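Local coordinates for protein HTH-type transcriptional regulator YgaV (Escherichia coli K12, PDB 3CUO) that regulates the expression of many genes in response to sulfide, acting as both a repressor and an activator of transcription, at residues 17-20 / 21-24. Numbering follows the deposited sequence.
Sequences LLKA and MSHP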
# COMPACT_ATOMS: atom_id res chain seq x y z
N LEU A 17 -0.08 1.23 -7.22
CA LEU A 17 0.92 0.38 -6.66
C LEU A 17 0.44 -0.26 -5.34
O LEU A 17 0.53 -1.46 -5.17
CB LEU A 17 2.17 1.16 -6.43
CG LEU A 17 3.33 0.38 -5.82
CD1 LEU A 17 4.05 -0.39 -6.90
CD2 LEU A 17 4.25 1.34 -5.07
N LEU A 18 -0.12 0.53 -4.42
CA LEU A 18 -0.58 0.00 -3.17
C LEU A 18 -1.72 -0.97 -3.41
O LEU A 18 -1.82 -2.04 -2.82
CB LEU A 18 -0.98 1.18 -2.22
CG LEU A 18 0.07 2.15 -1.71
CD1 LEU A 18 -0.58 2.97 -0.60
CD2 LEU A 18 1.36 1.46 -1.22
N LYS A 19 -2.59 -0.64 -4.34
CA LYS A 19 -3.72 -1.53 -4.60
C LYS A 19 -3.28 -2.88 -5.13
O LYS A 19 -3.82 -3.92 -4.71
CB LYS A 19 -4.69 -0.85 -5.54
CG LYS A 19 -5.88 -1.72 -5.93
CD LYS A 19 -7.08 -0.84 -6.28
CE LYS A 19 -7.98 -1.48 -7.37
NZ LYS A 19 -9.48 -1.35 -7.04
N ALA A 20 -2.26 -2.90 -6.03
CA ALA A 20 -1.74 -4.15 -6.53
C ALA A 20 -1.06 -5.04 -5.48
O ALA A 20 -0.94 -6.25 -5.66
CB ALA A 20 -0.73 -3.88 -7.75
N MET A 21 -0.52 -4.42 -4.44
CA MET A 21 0.14 -5.15 -3.39
C MET A 21 -0.85 -5.50 -2.27
O MET A 21 -0.48 -6.22 -1.37
CB MET A 21 1.25 -4.23 -2.78
CG MET A 21 2.37 -3.77 -3.77
SD MET A 21 3.80 -2.86 -3.01
CE MET A 21 4.45 -3.98 -1.84
N SER A 22 -2.09 -5.01 -2.30
CA SER A 22 -2.99 -5.09 -1.12
C SER A 22 -3.76 -6.39 -0.92
O SER A 22 -4.90 -6.37 -0.52
CB SER A 22 -4.00 -3.93 -1.13
OG SER A 22 -4.77 -3.89 -2.32
N HIS A 23 -3.07 -7.51 -1.14
CA HIS A 23 -3.62 -8.86 -0.93
C HIS A 23 -2.57 -9.61 -0.13
O HIS A 23 -1.38 -9.40 -0.37
CB HIS A 23 -3.89 -9.53 -2.26
CG HIS A 23 -4.60 -10.85 -2.14
ND1 HIS A 23 -4.01 -11.98 -1.59
CD2 HIS A 23 -5.83 -11.23 -2.54
CE1 HIS A 23 -4.88 -12.97 -1.60
NE2 HIS A 23 -5.98 -12.55 -2.20
N PRO A 24 -2.99 -10.33 0.94
CA PRO A 24 -1.99 -10.95 1.77
C PRO A 24 -1.08 -11.95 1.05
O PRO A 24 0.11 -12.04 1.33
CB PRO A 24 -2.83 -11.67 2.87
CG PRO A 24 -4.24 -11.60 2.39
CD PRO A 24 -4.37 -10.51 1.48
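At the C-terminal end of helix 11-21, the bonding of the last turn passes from i to i+4 to i to i+3 as Met21 and Ser22 fold back on Leu17, Leu18 and Lys19. Met21 N makes the final i to i+4 bond, to Leu17 O (3.2 Å), and a weak one to Leu18 O. One residue on, Lys19 O is gripped twice by Ser22, three residues away. Ser22 OG donates to Lys19 O at 2.6 Å, while Ser22 N reaches the same Lys19 O at 3.2 Å, standing well above the carbonyl plane; both donors approach from one face. Because chi1 of 57° sets the hydroxyl between the backbone N and the carbonyl carbon, it turns back to the helix end. On the buried side, Met21 lays CG over Leu17 O (3.3 Å) and brings SD within 4.3 Å of Leu17 CG, where both side chains pack on Ile89 of helix 84-97. Leu18 packs on Met21 of the second subunit, and Lys19 on its Ser22. Beyond the turn, His23 N-caps helix 24-33 through ND1 to Lys25 N. A helix C-terminus with a serine hydroxyl turned back onto its last turn thus runs straight into an N-cap, the short interhelical connection at the dimer interface of this ArsR-type winged-helix fold.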